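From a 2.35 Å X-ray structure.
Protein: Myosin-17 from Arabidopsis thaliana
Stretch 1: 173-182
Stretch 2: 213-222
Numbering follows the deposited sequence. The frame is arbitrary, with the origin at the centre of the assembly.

Stretch 1, residues 173-182: NLKKEISPLL
Stretch 2, residues 213-222: AHWQSIRKSL

Residues 173-182 and 213-222 are both helical, with phi/psi mostly near -65/-40, and pack almost exactly antiparallel: their N-to-C directions lie 174° apart and the axes approach to 9.4 Å. The register sets Ile178 opposite Ile218 (CA to CA 5.8 Å) and Leu181 opposite His214 (CA to CA 5.9 Å). In the first helix Pro180 lacks an amide proton, and the N of 180 and of 181 have no bond to the preceding turn, so the helix kinks there; Ile178, two residues before the proline, has phi/psi -94/-5. The second helix kinks likewise at the N of 214 and of 215.

Just beyond the proline, Leu181 (chi1 m, chi2 t) is the principal bump. It points toward the second helix and sits in a hollow formed by His214 (chi1 m), Ser217, Ile218 and Ser221, with its CB 3.5 Å from Ile218 CG1 and its CD1 3.8 Å from Ser217 CB. The small serines leave room for this knob. Ile218 (m, t) also reaches Leu182 (m, t), whose CD2 lies 3.6 Å from Ile218 CD1 and 4.1 Å from Trp215 CZ3, meeting the indole (chi1 m, chi2 119°) obliquely. Ile178 (p, t) rests its CG2 3.8 Å from Ser221 CB, and Leu174 (t, p) CD2 touches Leu222 (m, t) CD2 at 4.4 Å.

One polar link joins the helices: Ser221 OG (chi1 m) donates to Glu177 OE2 at 2.8 Å, the extended glutamate (t, t) reaching over to accept it.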

ATOM      1  N   ASN A 173      -3.932   8.229   1.436  1.00 49.01           N
ATOM      2  CA  ASN A 173      -3.619   9.565   0.851  1.00 49.48           C
ATOM      3  C   ASN A 173      -3.272   9.419  -0.638  1.00 49.30           C
ATOM      4  O   ASN A 173      -3.743  10.256  -1.439  1.00 48.14           O
ATOM      5  CB  ASN A 173      -2.468  10.274   1.574  1.00 49.86           C
ATOM      6  CG  ASN A 173      -2.876  10.941   2.870  1.00 50.49           C
ATOM      7  OD1 ASN A 173      -4.041  10.904   3.262  1.00 51.25           O
ATOM      8  ND2 ASN A 173      -1.918  11.551   3.550  1.00 50.99           N
ATOM      9  N   LEU A 174      -2.468   8.408  -0.985  1.00 48.85           N
ATOM     10  CA  LEU A 174      -2.062   8.095  -2.382  1.00 49.08           C
ATOM     11  C   LEU A 174      -3.291   7.638  -3.181  1.00 49.97           C
ATOM     12  O   LEU A 174      -3.436   8.097  -4.331  1.00 49.21           O
ATOM     13  CB  LEU A 174      -0.958   7.031  -2.359  1.00 48.69           C
ATOM     14  CG  LEU A 174      -0.456   6.531  -3.715  1.00 48.37           C
ATOM     15  CD1 LEU A 174      -0.170   7.678  -4.670  1.00 48.73           C
ATOM     16  CD2 LEU A 174       0.789   5.677  -3.537  1.00 48.57           C
ATOM     17  N   LYS A 175      -4.142   6.786  -2.591  1.00 52.19           N
ATOM     18  CA  LYS A 175      -5.426   6.315  -3.187  1.00 54.14           C
ATOM     19  C   LYS A 175      -6.299   7.523  -3.557  1.00 55.32           C
ATOM     20  O   LYS A 175      -6.845   7.529  -4.672  1.00 56.41           O
ATOM     21  CB  LYS A 175      -6.193   5.395  -2.229  1.00 55.51           C
ATOM     22  CG  LYS A 175      -5.699   3.954  -2.158  1.00 56.71           C
ATOM     23  CD  LYS A 175      -6.661   3.007  -1.458  1.00 57.83           C
ATOM     24  CE  LYS A 175      -6.077   1.624  -1.232  1.00 58.99           C
ATOM     25  NZ  LYS A 175      -7.039   0.708  -0.569  1.00 59.61           N
ATOM     26  N   LYS A 176      -6.417   8.501  -2.654  1.00 56.43           N
ATOM     27  CA  LYS A 176      -7.262   9.716  -2.819  1.00 58.18           C
ATOM     28  C   LYS A 176      -6.709  10.595  -3.950  1.00 58.37           C
ATOM     29  O   LYS A 176      -7.515  11.294  -4.597  1.00 59.16           O
ATOM     30  CB  LYS A 176      -7.316  10.493  -1.499  1.00 59.48           C
ATOM     31  CG  LYS A 176      -8.102  11.799  -1.521  1.00 61.10           C
ATOM     32  CD  LYS A 176      -7.672  12.760  -0.430  1.00 62.76           C
ATOM     33  CE  LYS A 176      -8.828  13.377   0.329  1.00 64.15           C
ATOM     34  NZ  LYS A 176      -8.394  13.910   1.645  1.00 64.88           N
ATOM     35  N   GLU A 177      -5.390  10.576  -4.166  1.00 57.47           N
ATOM     36  CA  GLU A 177      -4.698  11.437  -5.162  1.00 57.11           C
ATOM     37  C   GLU A 177      -4.882  10.862  -6.574  1.00 56.68           C
ATOM     38  O   GLU A 177      -5.095  11.669  -7.501  1.00 56.26           O
ATOM     39  CB  GLU A 177      -3.216  11.579  -4.813  1.00 57.51           C
ATOM     40  CG  GLU A 177      -2.550  12.757  -5.502  1.00 58.46           C
ATOM     41  CD  GLU A 177      -1.103  12.990  -5.106  1.00 59.15           C
ATOM     42  OE1 GLU A 177      -0.850  13.243  -3.907  1.00 59.20           O
ATOM     43  OE2 GLU A 177      -0.230  12.902  -5.996  1.00 59.75           O
ATOM     44  N   ILE A 178      -4.801   9.535  -6.734  1.00 55.91           N
ATOM     45  CA  ILE A 178      -4.863   8.850  -8.063  1.00 56.20           C
ATOM     46  C   ILE A 178      -6.299   8.405  -8.367  1.00 56.39           C
ATOM     47  O   ILE A 178      -6.519   7.908  -9.488  1.00 56.54           O
ATOM     48  CB  ILE A 178      -3.867   7.672  -8.157  1.00 55.82           C
ATOM     49  CG1 ILE A 178      -4.277   6.477  -7.292  1.00 55.33           C
ATOM     50  CG2 ILE A 178      -2.453   8.145  -7.845  1.00 56.22           C
ATOM     51  CD1 ILE A 178      -3.341   5.295  -7.399  1.00 55.41           C
ATOM     52  N   SER A 179      -7.237   8.582  -7.427  1.00 56.59           N
ATOM     53  CA  SER A 179      -8.672   8.225  -7.599  1.00 56.97           C
ATOM     54  C   SER A 179      -9.294   9.091  -8.695  1.00 57.01           C
ATOM     55  O   SER A 179      -9.915   8.555  -9.611  1.00 58.40           O
ATOM     56  CB  SER A 179      -9.439   8.315  -6.294  1.00 57.96           C
ATOM     57  OG  SER A 179     -10.732   7.737  -6.418  1.00 58.42           O
ATOM     58  N   PRO A 180      -9.146  10.438  -8.664  1.00 56.38           N
ATOM     59  CA  PRO A 180      -9.702  11.299  -9.711  1.00 56.27           C
ATOM     60  C   PRO A 180      -9.081  11.069 -11.100  1.00 55.77           C
ATOM     61  O   PRO A 180      -9.772  11.278 -12.080  1.00 56.15           O
ATOM     62  CB  PRO A 180      -9.389  12.729  -9.238  1.00 56.33           C
ATOM     63  CG  PRO A 180      -9.089  12.588  -7.764  1.00 56.48           C
ATOM     64  CD  PRO A 180      -8.458  11.219  -7.626  1.00 56.18           C
ATOM     65  N   LEU A 181      -7.809  10.651 -11.151  1.00 54.98           N
ATOM     66  CA  LEU A 181      -7.061  10.389 -12.414  1.00 54.13           C
ATOM     67  C   LEU A 181      -7.617   9.126 -13.081  1.00 53.27           C
ATOM     68  O   LEU A 181      -7.825   9.149 -14.310  1.00 54.58           O
ATOM     69  CB  LEU A 181      -5.565  10.236 -12.114  1.00 53.57           C
ATOM     70  CG  LEU A 181      -4.894  11.413 -11.407  1.00 53.46           C
ATOM     71  CD1 LEU A 181      -3.420  11.120 -11.168  1.00 53.34           C
ATOM     72  CD2 LEU A 181      -5.057  12.703 -12.196  1.00 53.91           C
ATOM     73  N   LEU A 182      -7.844   8.067 -12.297  1.00 52.19           N
ATOM     74  CA  LEU A 182      -8.537   6.832 -12.753  1.00 51.29           C
ATOM     75  C   LEU A 182      -9.974   7.201 -13.143  1.00 51.40           C
ATOM     76  O   LEU A 182     -10.460   6.690 -14.173  1.00 50.94           O
ATOM     77  CB  LEU A 182      -8.494   5.784 -11.635  1.00 50.61           C
ATOM     78  CG  LEU A 182      -7.101   5.259 -11.284  1.00 50.10           C
ATOM     79  CD1 LEU A 182      -7.121   4.490  -9.972  1.00 49.78           C
ATOM     80  CD2 LEU A 182      -6.547   4.389 -12.402  1.00 50.13           C
ATOM     81  N   ALA A 213      -2.305  11.097 -21.199  1.00 56.85           N
ATOM     82  CA  ALA A 213      -1.562  11.939 -20.228  1.00 55.98           C
ATOM     83  C   ALA A 213      -1.992  11.601 -18.795  1.00 54.57           C
ATOM     84  O   ALA A 213      -1.164  11.753 -17.879  1.00 54.94           O
ATOM     85  CB  ALA A 213      -1.782  13.401 -20.537  1.00 56.41           C
ATOM     86  N   HIS A 214      -3.240  11.163 -18.609  1.00 53.41           N
ATOM     87  CA  HIS A 214      -3.821  10.798 -17.289  1.00 52.13           C
ATOM     88  C   HIS A 214      -3.065   9.604 -16.694  1.00 51.59           C
ATOM     89  O   HIS A 214      -2.846   9.603 -15.468  1.00 51.41           O
ATOM     90  CB  HIS A 214      -5.328  10.546 -17.419  1.00 51.59           C
ATOM     91  CG  HIS A 214      -6.105  11.773 -17.758  1.00 51.88           C
ATOM     92  ND1 HIS A 214      -5.737  13.027 -17.304  1.00 52.04           N
ATOM     93  CD2 HIS A 214      -7.233  11.949 -18.480  1.00 51.82           C
ATOM     94  CE1 HIS A 214      -6.600  13.921 -17.741  1.00 52.25           C
ATOM     95  NE2 HIS A 214      -7.528  13.285 -18.463  1.00 52.14           N
ATOM     96  N   TRP A 215      -2.674   8.632 -17.524  1.00 51.58           N
ATOM     97  CA  TRP A 215      -1.828   7.481 -17.104  1.00 51.65           C
ATOM     98  C   TRP A 215      -0.475   8.008 -16.619  1.00 51.97           C
ATOM     99  O   TRP A 215       0.041   7.478 -15.617  1.00 52.78           O
ATOM    100  CB  TRP A 215      -1.654   6.465 -18.237  1.00 51.99           C
ATOM    101  CG  TRP A 215      -2.934   5.847 -18.707  1.00 52.11           C
ATOM    102  CD1 TRP A 215      -3.468   5.924 -19.959  1.00 52.77           C
ATOM    103  CD2 TRP A 215      -3.846   5.049 -17.932  1.00 52.10           C
ATOM    104  NE1 TRP A 215      -4.643   5.227 -20.021  1.00 52.38           N
ATOM    105  CE2 TRP A 215      -4.903   4.682 -18.793  1.00 52.20           C
ATOM    106  CE3 TRP A 215      -3.872   4.603 -16.605  1.00 51.87           C
ATOM    107  CZ2 TRP A 215      -5.973   3.897 -18.367  1.00 51.93           C
ATOM    108  CZ3 TRP A 215      -4.931   3.830 -16.182  1.00 51.51           C
ATOM    109  CH2 TRP A 215      -5.966   3.485 -17.054  1.00 51.97           C
ATOM    110  N   GLN A 216       0.063   9.019 -17.308  1.00 52.06           N
ATOM    111  CA  GLN A 216       1.357   9.673 -16.976  1.00 51.75           C
ATOM    112  C   GLN A 216       1.217  10.461 -15.666  1.00 51.33           C
ATOM    113  O   GLN A 216       2.185  10.458 -14.882  1.00 51.93           O
ATOM    114  CB  GLN A 216       1.821  10.541 -18.147  1.00 52.20           C
ATOM    115  CG  GLN A 216       2.206   9.724 -19.374  1.00 52.25           C
ATOM    116  CD  GLN A 216       2.465  10.555 -20.608  1.00 52.29           C
ATOM    117  OE1 GLN A 216       2.519  11.784 -20.569  1.00 51.63           O
ATOM    118  NE2 GLN A 216       2.630   9.875 -21.731  1.00 52.12           N
ATOM    119  N   SER A 217       0.066  11.097 -15.425  1.00 50.95           N
ATOM    120  CA  SER A 217      -0.239  11.836 -14.168  1.00 51.45           C
ATOM    121  C   SER A 217      -0.167  10.882 -12.967  1.00 51.58           C
ATOM    122  O   SER A 217       0.377  11.287 -11.917  1.00 52.09           O
ATOM    123  CB  SER A 217      -1.582  12.517 -14.235  1.00 51.34           C
ATOM    124  OG  SER A 217      -1.660  13.375 -15.360  1.00 52.16           O
ATOM    125  N   ILE A 218      -0.706   9.668 -13.119  1.00 51.36           N
ATOM    126  CA  ILE A 218      -0.719   8.604 -12.070  1.00 51.11           C
ATOM    127  C   ILE A 218       0.726   8.177 -11.785  1.00 51.10           C
ATOM    128  O   ILE A 218       1.093   8.108 -10.593  1.00 51.89           O
ATOM    129  CB  ILE A 218      -1.620   7.423 -12.496  1.00 51.10           C
ATOM    130  CG1 ILE A 218      -3.101   7.808 -12.427  1.00 51.30           C
ATOM    131  CG2 ILE A 218      -1.327   6.175 -11.672  1.00 50.73           C
ATOM    132  CD1 ILE A 218      -4.034   6.829 -13.104  1.00 51.45           C
ATOM    133  N   ARG A 219       1.505   7.917 -12.838  1.00 50.86           N
ATOM    134  CA  ARG A 219       2.932   7.498 -12.760  1.00 51.33           C
ATOM    135  C   ARG A 219       3.745   8.528 -11.958  1.00 51.66           C
ATOM    136  O   ARG A 219       4.638   8.105 -11.198  1.00 51.38           O
ATOM    137  CB  ARG A 219       3.511   7.329 -14.169  1.00 51.43           C
ATOM    138  CG  ARG A 219       4.865   6.638 -14.199  1.00 51.73           C
ATOM    139  CD  ARG A 219       5.434   6.555 -15.601  1.00 52.42           C
ATOM    140  NE  ARG A 219       6.833   6.148 -15.587  1.00 52.96           N
ATOM    141  CZ  ARG A 219       7.535   5.781 -16.655  1.00 53.51           C
ATOM    142  NH1 ARG A 219       6.979   5.759 -17.855  1.00 54.05           N
ATOM    143  NH2 ARG A 219       8.800   5.429 -16.513  1.00 54.15           N
ATOM    144  N   LYS A 220       3.449   9.822 -12.126  1.00 52.14           N
ATOM    145  CA  LYS A 220       4.122  10.939 -11.405  1.00 53.14           C
ATOM    146  C   LYS A 220       3.800  10.850  -9.910  1.00 52.91           C
ATOM    147  O   LYS A 220       4.746  10.915  -9.096  1.00 53.03           O
ATOM    148  CB  LYS A 220       3.704  12.299 -11.976  1.00 54.11           C
ATOM    149  CG  LYS A 220       4.504  12.758 -13.189  1.00 55.06           C
ATOM    150  CD  LYS A 220       4.142  14.145 -13.676  1.00 55.97           C
ATOM    151  CE  LYS A 220       2.783  14.206 -14.341  1.00 55.87           C
ATOM    152  NZ  LYS A 220       2.596  15.471 -15.090  1.00 56.84           N
ATOM    153  N   SER A 221       2.515  10.705  -9.569  1.00 52.98           N
ATOM    154  CA  SER A 221       2.014  10.577  -8.174  1.00 52.37           C
ATOM    155  C   SER A 221       2.648   9.353  -7.501  1.00 51.67           C
ATOM    156  O   SER A 221       3.049   9.478  -6.336  1.00 52.13           O
ATOM    157  CB  SER A 221       0.507  10.522  -8.132  1.00 52.27           C
ATOM    158  OG  SER A 221      -0.056  11.772  -8.508  1.00 52.43           O
ATOM    159  N   LEU A 222       2.753   8.224  -8.209  1.00 50.90           N
ATOM    160  CA  LEU A 222       3.419   6.999  -7.688  1.00 50.83           C
ATOM    161  C   LEU A 222       4.868   7.335  -7.315  1.00 50.97           C
ATOM    162  O   LEU A 222       5.281   6.971  -6.202  1.00 51.59           O
ATOM    163  CB  LEU A 222       3.368   5.879  -8.735  1.00 51.13           C
ATOM    164  CG  LEU A 222       1.990   5.290  -9.037  1.00 50.69           C
ATOM    165  CD1 LEU A 222       2.094   4.195 -10.087  1.00 50.93           C
ATOM    166  CD2 LEU A 222       1.328   4.747  -7.781  1.00 50.58           C
TER